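Local atomic coordinates of NRPS (Penicillium fellutanum, PDB entry 6NKI), a protein that carries an NADP-binding Rossmann domain of the male sterility family and holds NADPH dihydro-nicotinamide-adenine-dinucleotide phosphate in this model. Residues L249-T254 / L359-G364; C260-D265 / R332-S337; N269-A274 / L317-F322; I326-G331 / A398-A403. All coordinates share one frame; numbering follows the deposited sequence.

Interaction 1: L249-T254 / L359-G364; sequences LWRVVT and LWPLMG
Arg251 and Val252, on helix 248-259, pack against Leu359, Pro361 and Leu362 on the turn leading into helix 363-369. This is helix-to-loop packing in a protein with a Rossmann-type parallel sheet, joining helix 248-259 to the residues before helix 363-369, and the register is set by Arg251 and Leu359, whose CA atoms are 6.5 Å apart. The apolar part comes in two places. Val252 CG2 lies 3.8 Å from Leu359 CD2, and Leu359 CD2 also lies 4.2 Å from Arg251 CB and 4.1 Å from the backbone carbon Arg251 C. Further out, the aliphatic shaft of Arg251 takes over: CD sits 3.7 Å from Leu362 CD1, and the two side chains cross at about a right angle. The torsions explain the reach, since CG is placed beside the backbone N and anti to the carbonyl carbon (chi1 -77°) and the chain then runs extended from CG to NE. The polar end of Arg251 turns to a neighbour of the segment: NH2 hydrogen-bonds to Pro358 O, just before the turn. Trp342 and Val346 of helix 339-351 touch Val252 and Leu359 respectively, which extends the apolar packing to that helix. The side chain of Arg251 is about 8 Å from the bound NADPH dihydro-nicotinamide-adenine-dinucleotide phosphate. Nearer at hand, the guanidinium meets the proline ring obliquely, with Arg251 NH2 4.0 Å from Pro361 CG.

Interaction 2: C260-D265 / R332-S337; sequences CSYNSD and RDLIPS
The carbonyl oxygen of Ile335 is gripped by two N-H groups: Tyr262 N bonds to it across the contact at 2.9 Å, while Ser337 N makes a weak bond to the same atom at 3.0 Å within its own strand. The second bond closes the inverse gamma turn centred on Pro336. Either end of the ladder is held by the backbone as well. Ile335 N donates to Cys260 O at 2.7 Å in a nearly straight bond (168° at the hydrogen), and Ser264 N donates to Ser337 O at 3.0 Å; between them Ser337 N also makes a weak bond to Tyr262 O. Tyr262 supplies the main side-chain contact. Its CG stands between the backbone N and the carbonyl carbon (chi1 70°), and Pro336 CA comes over one ring face, 4.0 Å from the centroid, as a CH-pi contact. Leu334 crosses the tyrosine obliquely, its CB 3.5 Å from Tyr262 CD1, while Leu334 O meets the ring at the edge. Trp323 of helix 319-330 stacks with the same tyrosine. At the end of the strand, Asn263 OD1 accepts from Asp265 N at 3.1 Å, an Asx turn. Ile335 and Ser337 each bond to the residues flanking their partner, the alternation that defines a parallel beta ladder; here it forms a separate two-stranded parallel sheet, its strand axes inclined at 36°.

Interaction 3: N269-A274 / L317-F322; sequences NWLFVA and LNMSDF
Leu271 and Phe322 both carry CG anti to the backbone N (chi1 -176° and 165°), and their side chains meet, one reaching out from the strand and the other from the first turn of helix 319-330. Leu271 CD2 lies over one face of the Phe322 ring, 3.9 Å from its centroid and 20° off the normal, a CH-pi contact offset toward the rim. The bend of Met319 at chi2 sets its sulfur beside the same leucine, with Met319 SD 3.4 Å from Leu271 CB. The backbones define the register. Leu271 and Leu317 form an antiparallel hydrogen-bonded pair, with Leu271 N to Leu317 O at 2.8 Å and Leu317 N to Leu271 O at 3.1 Å, and Trp270 with Asn318 follows as the non-hydrogen-bonded pair. Beyond the pair, Met319 N donates to Asn269 O at 3.0 Å, so the strand gives an acceptor to the first residue of the helix; Asn318, at the N-cap position, makes no capping bond with its side chain. On the sheet face opposite Leu271, Leu317 N lies over one face of the Trp270 ring, toward its rim, 3.5 Å from Trp270 CZ2. Phe233, Leu249 and Val253 add to the packing on Leu271 or Phe322, extending the apolar face toward strand 233-235 and helix 248-259. Because the Leu317 N-H is already committed to Leu271 O, the indole contact reads as packing against a peptide, and the polar work of this strand-to-helix junction falls to the three backbone bonds.

Interaction 4: I326-G331 / A398-A403; sequences IMLGLG and AVVRNA
Gly329 and Val400 mark the tightest part of this helix pair: their CA atoms are 4.6 Å apart, and Gly329 CA lies 3.7 Å from Val400 O, a contact of backbone with backbone at the face where the glycine has no side chain. The next turn of the second helix presents another small residue, with Ala403 CB 3.5 Å from Ile326 O. Accordingly the axes of segments 326-330 and 398-403 approach to 7.2 Å. Buried methyls fill in beside this: the second torsion of Ile326 (chi2 -66°) sets CD1, which faces Val399 CG2 and also reaches Ala403 CB at 3.9 Å, the isoleucine and valine crossing at about a right angle. Trp250 and Val253 of helix 248-259 also pack on Ile326, and Trp250 reaches the second helix as well, at Val399 and Asn402. The opposite flank is looser and more open. Within the two segments Leu328, a solvent-exposed residue, meets Val400 alone, with Leu328 CD2 3.6 Å from Val400 CG1; outside them it packs on His289 of the second subunit. At the C-terminal end of the first helix, Leu330 turns CD2 toward Ala403 O, while Leu330 CG stays 4.4 Å from Ala403 CB. Crossing at -40° with glycine and alanine at the near face, this is close small-residue helix packing, here joining helices 319-330 and 389-410 in the helical part beside the Rossmann sheet.

How the interactions relate
Along the chain, helix 248-259 opens interaction 1, strand 261-263 opens interaction 2, and strand 270-275 opens interaction 3. Interaction 3 is the first to close, at 317-322, and helix 319-330 carries straight on to open interaction 4. Interaction 2 closes at 332-337 and interaction 1 at 359-364, so the first three contacts nest one within another. Interaction 4 closes last, at 398-403, crossing interactions 1 and 2 and following 3 in series. Helix 319-330 serves both 3 and 4, with Phe322 touching Val399, while Trp250 of interaction 1 packs on Ile326 and Asn402 of interaction 4. Together they tie helices 248-259, 319-330 and 389-410 to the small sheets.

Interaction 1: L249-T254 / L359-G364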
loop_
_atom_site.group_PDB
_atom_site.type_symbol
_atom_site.label_atom_id
_atom_site.label_comp_id
_atom_site.label_asym_id
_atom_site.label_seq_id
_atom_site.Cartn_x
_atom_site.Cartn_y
_atom_site.Cartn_z
ATOM N N LEU A 249 4.138 1.360 20.581
ATOM C CA LEU A 249 3.872 2.583 19.836
ATOM C C LEU A 249 2.680 3.327 20.427
ATOM O O LEU A 249 2.795 4.483 20.848
ATOM C CB LEU A 249 3.627 2.232 18.358
ATOM C CG LEU A 249 3.576 3.390 17.376
ATOM C CD1 LEU A 249 4.963 4.012 17.245
ATOM C CD2 LEU A 249 3.014 2.960 16.020
ATOM N N TRP A 250 1.528 2.654 20.500
ATOM C CA TRP A 250 0.307 3.332 20.907
ATOM C C TRP A 250 0.276 3.634 22.398
ATOM O O TRP A 250 -0.478 4.514 22.828
ATOM C CB TRP A 250 -0.913 2.511 20.522
ATOM C CG TRP A 250 -0.970 2.309 19.079
ATOM C CD1 TRP A 250 -0.887 1.123 18.409
ATOM C CD2 TRP A 250 -1.006 3.330 18.085
ATOM N NE1 TRP A 250 -0.937 1.337 17.057
ATOM C CE2 TRP A 250 -0.998 2.685 16.827
ATOM C CE3 TRP A 250 -1.070 4.726 18.133
ATOM C CZ2 TRP A 250 -1.041 3.379 15.640
ATOM C CZ3 TRP A 250 -1.116 5.412 16.955
ATOM C CH2 TRP A 250 -1.109 4.737 15.715
ATOM N N ARG A 251 1.044 2.883 23.197
ATOM C CA ARG A 251 1.162 3.185 24.617
ATOM C C ARG A 251 1.886 4.517 24.830
ATOM O O ARG A 251 1.539 5.282 25.732
ATOM C CB ARG A 251 1.887 2.038 25.331
ATOM C CG ARG A 251 1.058 0.754 25.612
ATOM C CD ARG A 251 1.982 -0.379 26.128
ATOM N NE ARG A 251 1.272 -1.628 26.417
ATOM C CZ ARG A 251 0.977 -2.089 27.633
ATOM N NH1 ARG A 251 0.322 -3.235 27.754
ATOM N NH2 ARG A 251 1.372 -1.448 28.730
ATOM N N VAL A 252 2.880 4.815 23.984
ATOM C CA VAL A 252 3.553 6.116 24.011
ATOM C C VAL A 252 2.642 7.205 23.449
ATOM O O VAL A 252 2.656 8.348 23.912
ATOM C CB VAL A 252 4.881 6.045 23.235
ATOM C CG1 VAL A 252 5.526 7.417 23.128
ATOM C CG2 VAL A 252 5.817 5.077 23.906
ATOM N N VAL A 253 1.837 6.867 22.455
ATOM C CA VAL A 253 0.884 7.830 21.924
ATOM C C VAL A 253 -0.224 8.115 22.937
ATOM O O VAL A 253 -0.719 9.243 23.026
ATOM C CB VAL A 253 0.334 7.309 20.574
ATOM C CG1 VAL A 253 -0.867 8.105 20.104
ATOM C CG2 VAL A 253 1.433 7.374 19.504
ATOM N N THR A 254 -0.628 7.109 23.716
ATOM C CA THR A 254 -1.776 7.296 24.600
ATOM C C THR A 254 -1.403 8.118 25.841
ATOM O O THR A 254 -2.260 8.805 26.419
ATOM C CB THR A 254 -2.366 5.928 24.983
ATOM O OG1 THR A 254 -3.634 6.109 25.625
ATOM C CG2 THR A 254 -1.435 5.162 25.936
ATOM N N LEU A 359 2.870 2.502 30.447
ATOM C CA LEU A 359 4.313 2.623 30.254
ATOM C C LEU A 359 5.131 2.156 31.447
ATOM O O LEU A 359 6.362 2.228 31.397
ATOM C CB LEU A 359 4.727 4.062 29.922
ATOM C CG LEU A 359 4.452 4.681 28.556
ATOM C CD1 LEU A 359 5.015 6.084 28.551
ATOM C CD2 LEU A 359 5.048 3.863 27.414
ATOM N N TRP A 360 4.494 1.695 32.515
ATOM C CA TRP A 360 5.257 1.083 33.594
ATOM C C TRP A 360 6.019 -0.168 33.149
ATOM O O TRP A 360 7.140 -0.372 33.628
ATOM C CB TRP A 360 4.319 0.791 34.765
ATOM C CG TRP A 360 4.958 0.240 36.006
ATOM C CD1 TRP A 360 5.962 0.805 36.747
ATOM C CD2 TRP A 360 4.578 -0.956 36.692
ATOM N NE1 TRP A 360 6.254 0.008 37.829
ATOM C CE2 TRP A 360 5.416 -1.076 37.819
ATOM C CE3 TRP A 360 3.620 -1.947 36.452
ATOM C CZ2 TRP A 360 5.324 -2.148 38.704
ATOM C CZ3 TRP A 360 3.531 -3.009 37.332
ATOM C CH2 TRP A 360 4.378 -3.102 38.444
ATOM N N PRO A 361 5.449 -1.033 32.295
ATOM C CA PRO A 361 6.186 -2.173 31.760
ATOM C C PRO A 361 7.348 -1.799 30.823
ATOM O O PRO A 361 8.351 -2.470 30.851
ATOM C CB PRO A 361 5.100 -2.952 31.012
ATOM C CG PRO A 361 3.818 -2.502 31.669
ATOM C CD PRO A 361 4.047 -1.030 31.913
ATOM N N LEU A 362 7.179 -0.749 30.014
ATOM C CA LEU A 362 8.163 -0.367 28.961
ATOM C C LEU A 362 9.191 0.681 29.405
ATOM O O LEU A 362 10.047 1.022 28.576
ATOM C CB LEU A 362 7.381 0.188 27.763
ATOM C CG LEU A 362 6.459 -0.775 27.018
ATOM C CD1 LEU A 362 5.649 -0.052 25.961
ATOM C CD2 LEU A 362 7.237 -1.927 26.412
ATOM N N MET A 363 9.186 1.119 30.659
ATOM C CA MET A 363 10.081 2.244 31.048
ATOM C C MET A 363 11.562 1.944 30.787
ATOM O O MET A 363 12.294 2.890 30.468
ATOM C CB MET A 363 9.882 2.629 32.513
ATOM C CG MET A 363 8.553 3.284 32.754
ATOM S SD MET A 363 8.492 4.885 31.946
ATOM C CE MET A 363 6.842 5.397 32.413
ATOM N N GLY A 364 12.001 0.706 30.989
ATOM C CA GLY A 364 13.396 0.364 30.765
ATOM C C GLY A 364 13.844 0.690 29.350
ATOM O O GLY A 364 14.948 1.202 29.140
#

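Interaction 2: C260-D265 / R332-S337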
loop_
_atom_site.group_PDB
_atom_site.type_symbol
_atom_site.label_atom_id
_atom_site.label_comp_id
_atom_site.label_asym_id
_atom_site.label_seq_id
_atom_site.Cartn_x
_atom_site.Cartn_y
_atom_site.Cartn_z
ATOM N N CYS A 260 -0.339 15.858 26.889
ATOM C CA CYS A 260 -0.525 16.969 25.947
ATOM C C CYS A 260 0.813 17.519 25.454
ATOM O O CYS A 260 0.912 18.685 25.050
ATOM C CB CYS A 260 -1.386 18.085 26.555
ATOM S SG CYS A 260 -3.113 17.620 26.915
ATOM N N SER A 261 1.849 16.680 25.497
ATOM C CA SER A 261 3.141 16.993 24.905
ATOM C C SER A 261 3.750 15.714 24.332
ATOM O O SER A 261 3.205 14.612 24.484
ATOM C CB SER A 261 4.070 17.652 25.923
ATOM O OG SER A 261 4.474 16.754 26.934
ATOM N N TYR A 262 4.888 15.871 23.660
ATOM C CA TYR A 262 5.578 14.745 23.050
ATOM C C TYR A 262 7.054 15.101 22.920
ATOM O O TYR A 262 7.455 16.250 23.109
ATOM C CB TYR A 262 4.974 14.392 21.684
ATOM C CG TYR A 262 5.249 15.434 20.625
ATOM C CD1 TYR A 262 4.413 16.534 20.461
ATOM C CD2 TYR A 262 6.351 15.323 19.784
ATOM C CE1 TYR A 262 4.676 17.496 19.488
ATOM C CE2 TYR A 262 6.618 16.276 18.819
ATOM C CZ TYR A 262 5.782 17.356 18.671
ATOM O OH TYR A 262 6.061 18.279 17.692
ATOM N N ASN A 263 7.858 14.092 22.594
ATOM C CA ASN A 263 9.279 14.296 22.349
ATOM C C ASN A 263 9.495 14.747 20.909
ATOM O O ASN A 263 9.167 14.018 19.963
ATOM C CB ASN A 263 10.050 13.014 22.631
ATOM C CG ASN A 263 11.539 13.185 22.468
ATOM O OD1 ASN A 263 12.034 14.272 22.173
ATOM N ND2 ASN A 263 12.267 12.090 22.628
ATOM N N SER A 264 10.066 15.938 20.743
ATOM C CA SER A 264 10.249 16.548 19.431
ATOM C C SER A 264 11.712 16.661 19.020
ATOM O O SER A 264 12.004 17.273 17.983
ATOM C CB SER A 264 9.609 17.939 19.399
ATOM O OG SER A 264 9.870 18.576 18.159
ATOM N N ASP A 265 12.638 16.100 19.797
ATOM C CA ASP A 265 14.054 16.272 19.500
ATOM C C ASP A 265 14.582 15.249 18.510
ATOM O O ASP A 265 15.779 15.258 18.211
ATOM C CB ASP A 265 14.881 16.226 20.788
ATOM C CG ASP A 265 14.658 17.447 21.662
ATOM O OD1 ASP A 265 14.282 18.505 21.102
ATOM O OD2 ASP A 265 14.869 17.354 22.892
ATOM N N ARG A 332 -6.042 17.926 17.591
ATOM C CA ARG A 332 -5.591 18.895 18.572
ATOM C C ARG A 332 -4.073 18.910 18.540
ATOM O O ARG A 332 -3.434 17.932 18.154
ATOM C CB ARG A 332 -6.103 18.551 19.976
ATOM C CG ARG A 332 -5.372 17.389 20.617
ATOM C CD ARG A 332 -6.044 16.943 21.900
ATOM N NE ARG A 332 -5.190 16.034 22.658
ATOM C CZ ARG A 332 -5.571 15.395 23.755
ATOM N NH1 ARG A 332 -6.812 15.527 24.201
ATOM N NH2 ARG A 332 -4.723 14.604 24.385
ATOM N N ASP A 333 -3.501 20.022 18.967
ATOM C CA ASP A 333 -2.053 20.144 18.963
ATOM C C ASP A 333 -1.456 19.712 20.292
ATOM O O ASP A 333 -2.078 19.838 21.353
ATOM C CB ASP A 333 -1.626 21.568 18.610
ATOM C CG ASP A 333 -1.892 21.893 17.154
ATOM O OD1 ASP A 333 -1.921 20.940 16.329
ATOM O OD2 ASP A 333 -2.064 23.093 16.829
ATOM N N LEU A 334 -0.241 19.170 20.205
ATOM C CA LEU A 334 0.511 18.625 21.363
ATOM C C LEU A 334 1.729 19.507 21.607
ATOM O O LEU A 334 2.373 19.904 20.631
ATOM C CB LEU A 334 0.986 17.210 21.026
ATOM C CG LEU A 334 -0.063 16.105 21.060
ATOM C CD1 LEU A 334 0.607 14.768 21.294
ATOM C CD2 LEU A 334 -1.092 16.366 22.139
ATOM N N ILE A 335 2.048 19.767 22.871
ATOM C CA ILE A 335 3.228 20.627 23.140
ATOM C C ILE A 335 4.460 19.869 22.671
ATOM O O ILE A 335 4.653 18.753 23.130
ATOM C CB ILE A 335 3.326 20.918 24.642
ATOM C CG1 ILE A 335 2.006 21.454 25.194
ATOM C CG2 ILE A 335 4.485 21.854 24.916
ATOM C CD1 ILE A 335 1.843 21.255 26.679
ATOM N N PRO A 336 5.331 20.462 21.839
ATOM C CA PRO A 336 6.536 19.783 21.412
ATOM C C PRO A 336 7.608 19.936 22.491
ATOM O O PRO A 336 8.400 20.836 22.407
ATOM C CB PRO A 336 6.970 20.589 20.187
ATOM C CG PRO A 336 6.433 21.963 20.453
ATOM C CD PRO A 336 5.120 21.728 21.162
ATOM N N SER A 337 7.607 19.014 23.452
ATOM C CA SER A 337 8.576 18.992 24.577
ATOM C C SER A 337 9.914 18.403 24.128
ATOM O O SER A 337 9.980 17.849 23.030
ATOM C CB SER A 337 8.029 18.213 25.738
ATOM O OG SER A 337 6.708 18.621 26.047
#

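Interaction 3: N269-A274 / L317-F322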
loop_
_atom_site.group_PDB
_atom_site.type_symbol
_atom_site.label_atom_id
_atom_site.label_comp_id
_atom_site.label_asym_id
_atom_site.label_seq_id
_atom_site.Cartn_x
_atom_site.Cartn_y
_atom_site.Cartn_z
ATOM N N ASN A 269 14.642 11.590 12.858
ATOM C CA ASN A 269 14.852 10.154 12.949
ATOM C C ASN A 269 13.785 9.396 12.177
ATOM O O ASN A 269 12.714 9.913 11.846
ATOM C CB ASN A 269 14.823 9.633 14.394
ATOM C CG ASN A 269 16.083 9.938 15.168
ATOM O OD1 ASN A 269 17.149 10.183 14.599
ATOM N ND2 ASN A 269 15.993 9.804 16.479
ATOM N N TRP A 270 14.076 8.121 11.943
ATOM C CA TRP A 270 13.223 7.235 11.165
ATOM C C TRP A 270 12.523 6.224 12.072
ATOM O O TRP A 270 13.146 5.645 12.970
ATOM C CB TRP A 270 14.036 6.493 10.101
ATOM C CG TRP A 270 13.149 5.679 9.281
ATOM C CD1 TRP A 270 12.804 4.380 9.492
ATOM C CD2 TRP A 270 12.466 6.090 8.111
ATOM N NE1 TRP A 270 11.930 3.958 8.533
ATOM C CE2 TRP A 270 11.713 4.989 7.662
ATOM C CE3 TRP A 270 12.413 7.287 7.389
ATOM C CZ2 TRP A 270 10.923 5.046 6.523
ATOM C CZ3 TRP A 270 11.624 7.341 6.256
ATOM C CH2 TRP A 270 10.887 6.231 5.841
ATOM N N LEU A 271 11.237 6.002 11.804
ATOM C CA LEU A 271 10.373 5.098 12.557
ATOM C C LEU A 271 9.904 3.962 11.641
ATOM O O LEU A 271 9.248 4.212 10.621
ATOM C CB LEU A 271 9.157 5.851 13.107
ATOM C CG LEU A 271 8.158 5.119 14.010
ATOM C CD1 LEU A 271 8.781 4.905 15.388
ATOM C CD2 LEU A 271 6.796 5.817 14.111
ATOM N N PHE A 272 10.198 2.716 12.024
ATOM C CA PHE A 272 9.806 1.556 11.219
ATOM C C PHE A 272 8.392 1.129 11.586
ATOM O O PHE A 272 8.183 0.428 12.578
ATOM C CB PHE A 272 10.781 0.396 11.403
ATOM C CG PHE A 272 12.154 0.647 10.828
ATOM C CD1 PHE A 272 12.370 0.576 9.448
ATOM C CD2 PHE A 272 13.239 0.904 11.667
ATOM C CE1 PHE A 272 13.620 0.796 8.918
ATOM C CE2 PHE A 272 14.500 1.118 11.134
ATOM C CZ PHE A 272 14.681 1.070 9.749
ATOM N N VAL A 273 7.424 1.492 10.754
ATOM C CA VAL A 273 6.038 1.096 10.963
ATOM C C VAL A 273 5.367 0.812 9.605
ATOM O O VAL A 273 5.680 1.442 8.584
ATOM C CB VAL A 273 5.307 2.181 11.802
ATOM C CG1 VAL A 273 5.322 3.499 11.080
ATOM C CG2 VAL A 273 3.883 1.808 12.090
ATOM N N ALA A 274 4.441 -0.152 9.610
ATOM C CA ALA A 274 3.824 -0.666 8.393
ATOM C C ALA A 274 2.416 -1.158 8.694
ATOM O O ALA A 274 2.112 -1.574 9.811
ATOM C CB ALA A 274 4.634 -1.801 7.759
ATOM N N LEU A 317 8.258 6.231 8.541
ATOM C CA LEU A 317 8.030 7.668 8.546
ATOM C C LEU A 317 9.164 8.392 9.257
ATOM O O LEU A 317 9.841 7.827 10.121
ATOM C CB LEU A 317 6.723 8.001 9.264
ATOM C CG LEU A 317 5.405 7.537 8.663
ATOM C CD1 LEU A 317 4.263 7.696 9.666
ATOM C CD2 LEU A 317 5.096 8.311 7.373
ATOM N N ASN A 318 9.358 9.659 8.895
ATOM C CA ASN A 318 10.073 10.562 9.785
ATOM C C ASN A 318 9.254 10.744 11.053
ATOM O O ASN A 318 8.021 10.740 11.026
ATOM C CB ASN A 318 10.305 11.920 9.117
ATOM C CG ASN A 318 11.292 11.843 7.971
ATOM O OD1 ASN A 318 12.343 11.205 8.082
ATOM N ND2 ASN A 318 10.949 12.474 6.850
ATOM N N MET A 319 9.942 10.903 12.182
ATOM C CA MET A 319 9.208 11.137 13.419
ATOM C C MET A 319 8.398 12.442 13.385
ATOM O O MET A 319 7.288 12.496 13.935
ATOM C CB MET A 319 10.169 11.110 14.602
ATOM C CG MET A 319 10.692 9.705 14.877
ATOM S SD MET A 319 9.300 8.592 15.071
ATOM C CE MET A 319 8.489 9.272 16.505
ATOM N N SER A 320 8.917 13.499 12.744
ATOM C CA SER A 320 8.106 14.701 12.568
ATOM C C SER A 320 6.856 14.408 11.746
ATOM O O SER A 320 5.759 14.884 12.072
ATOM C CB SER A 320 8.917 15.811 11.907
ATOM O OG SER A 320 9.194 15.517 10.556
ATOM N N ASP A 321 6.994 13.613 10.685
ATOM C CA ASP A 321 5.835 13.268 9.874
ATOM C C ASP A 321 4.853 12.418 10.672
ATOM O O ASP A 321 3.630 12.583 10.560
ATOM C CB ASP A 321 6.319 12.540 8.616
ATOM C CG ASP A 321 5.281 12.507 7.503
ATOM O OD1 ASP A 321 4.156 13.037 7.674
ATOM O OD2 ASP A 321 5.612 11.952 6.437
ATOM N N PHE A 322 5.379 11.500 11.490
ATOM C CA PHE A 322 4.533 10.658 12.334
ATOM C C PHE A 322 3.685 11.502 13.293
ATOM O O PHE A 322 2.449 11.407 13.301
ATOM C CB PHE A 322 5.414 9.630 13.080
ATOM C CG PHE A 322 4.717 8.944 14.242
ATOM C CD1 PHE A 322 3.745 7.982 14.021
ATOM C CD2 PHE A 322 5.016 9.309 15.563
ATOM C CE1 PHE A 322 3.086 7.375 15.083
ATOM C CE2 PHE A 322 4.357 8.726 16.622
ATOM C CZ PHE A 322 3.387 7.736 16.372
#

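Interaction 4: I326-G331 / A398-A403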
loop_
_atom_site.group_PDB
_atom_site.type_symbol
_atom_site.label_atom_id
_atom_site.label_comp_id
_atom_site.label_asym_id
_atom_site.label_seq_id
_atom_site.Cartn_x
_atom_site.Cartn_y
_atom_site.Cartn_z
ATOM N N ILE A 326 -0.426 11.991 14.024
ATOM C CA ILE A 326 -1.085 11.845 15.326
ATOM C C ILE A 326 -1.960 13.069 15.616
ATOM O O ILE A 326 -3.176 12.962 15.828
ATOM C CB ILE A 326 -0.031 11.630 16.437
ATOM C CG1 ILE A 326 0.738 10.281 16.300
ATOM C CG2 ILE A 326 -0.641 11.869 17.825
ATOM C CD1 ILE A 326 -0.113 8.982 16.506
ATOM N N MET A 327 -1.353 14.255 15.604
ATOM C CA MET A 327 -2.116 15.446 15.975
ATOM C C MET A 327 -3.244 15.723 14.990
ATOM O O MET A 327 -4.316 16.188 15.395
ATOM C CB MET A 327 -1.197 16.667 16.073
ATOM C CG MET A 327 -0.149 16.640 17.197
ATOM S SD MET A 327 0.844 18.133 17.155
ATOM C CE MET A 327 1.862 17.864 15.721
ATOM N N LEU A 328 -3.027 15.431 13.705
ATOM C CA LEU A 328 -4.088 15.583 12.718
ATOM C C LEU A 328 -5.280 14.685 13.030
ATOM O O LEU A 328 -6.435 15.091 12.857
ATOM C CB LEU A 328 -3.542 15.280 11.325
ATOM C CG LEU A 328 -4.371 15.693 10.099
ATOM C CD1 LEU A 328 -3.420 15.999 8.957
ATOM C CD2 LEU A 328 -5.405 14.641 9.671
ATOM N N GLY A 329 -5.014 13.456 13.487
ATOM C CA GLY A 329 -6.091 12.543 13.830
ATOM C C GLY A 329 -6.698 12.836 15.188
ATOM O O GLY A 329 -7.921 12.763 15.361
ATOM N N LEU A 330 -5.857 13.167 16.177
ATOM C CA LEU A 330 -6.404 13.602 17.460
ATOM C C LEU A 330 -7.209 14.890 17.310
ATOM O O LEU A 330 -8.081 15.189 18.138
ATOM C CB LEU A 330 -5.282 13.800 18.487
ATOM C CG LEU A 330 -4.431 12.640 19.035
ATOM C CD1 LEU A 330 -3.362 13.166 19.989
ATOM C CD2 LEU A 330 -5.283 11.580 19.715
ATOM N N GLY A 331 -6.942 15.659 16.261
ATOM C CA GLY A 331 -7.648 16.907 16.082
ATOM C C GLY A 331 -7.257 17.986 17.058
ATOM O O GLY A 331 -8.059 18.887 17.328
ATOM N N ALA A 398 -2.604 5.596 7.834
ATOM C CA ALA A 398 -2.871 4.543 8.807
ATOM C C ALA A 398 -2.713 5.070 10.234
ATOM O O ALA A 398 -3.559 4.796 11.098
ATOM C CB ALA A 398 -1.972 3.330 8.536
ATOM N N VAL A 399 -1.679 5.881 10.486
ATOM C CA VAL A 399 -1.550 6.501 11.804
ATOM C C VAL A 399 -2.642 7.526 12.040
ATOM O O VAL A 399 -3.264 7.531 13.111
ATOM C CB VAL A 399 -0.145 7.080 12.044
ATOM C CG1 VAL A 399 0.171 8.156 11.107
ATOM C CG2 VAL A 399 -0.105 7.687 13.435
ATOM N N VAL A 400 -2.946 8.367 11.036
ATOM C CA VAL A 400 -4.017 9.339 11.220
ATOM C C VAL A 400 -5.303 8.635 11.612
ATOM O O VAL A 400 -6.022 9.075 12.511
ATOM C CB VAL A 400 -4.221 10.214 9.963
ATOM C CG1 VAL A 400 -5.503 11.058 10.098
ATOM C CG2 VAL A 400 -3.057 11.173 9.745
ATOM N N ARG A 401 -5.629 7.547 10.931
ATOM C CA ARG A 401 -6.905 6.904 11.226
ATOM C C ARG A 401 -6.879 6.252 12.609
ATOM O O ARG A 401 -7.927 6.104 13.250
ATOM C CB ARG A 401 -7.260 5.859 10.161
ATOM C CG ARG A 401 -7.322 6.309 8.708
ATOM C CD ARG A 401 -8.348 7.401 8.474
ATOM N NE ARG A 401 -9.694 7.037 8.912
ATOM C CZ ARG A 401 -10.558 6.327 8.192
ATOM N NH1 ARG A 401 -10.218 5.882 6.988
ATOM N NH2 ARG A 401 -11.762 6.059 8.685
ATOM N N ASN A 402 -5.696 5.865 13.087
ATOM C CA ASN A 402 -5.608 5.244 14.401
ATOM C C ASN A 402 -5.658 6.298 15.511
ATOM O O ASN A 402 -6.373 6.132 16.508
ATOM C CB ASN A 402 -4.330 4.393 14.497
ATOM C CG ASN A 402 -4.390 3.103 13.636
ATOM O OD1 ASN A 402 -5.396 2.401 13.615
ATOM N ND2 ASN A 402 -3.301 2.805 12.934
ATOM N N ALA A 403 -4.934 7.400 15.340
ATOM C CA ALA A 403 -4.989 8.472 16.324
ATOM C C ALA A 403 -6.385 9.081 16.427
ATOM O O ALA A 403 -6.762 9.589 17.485
ATOM C CB ALA A 403 -3.959 9.543 15.968
#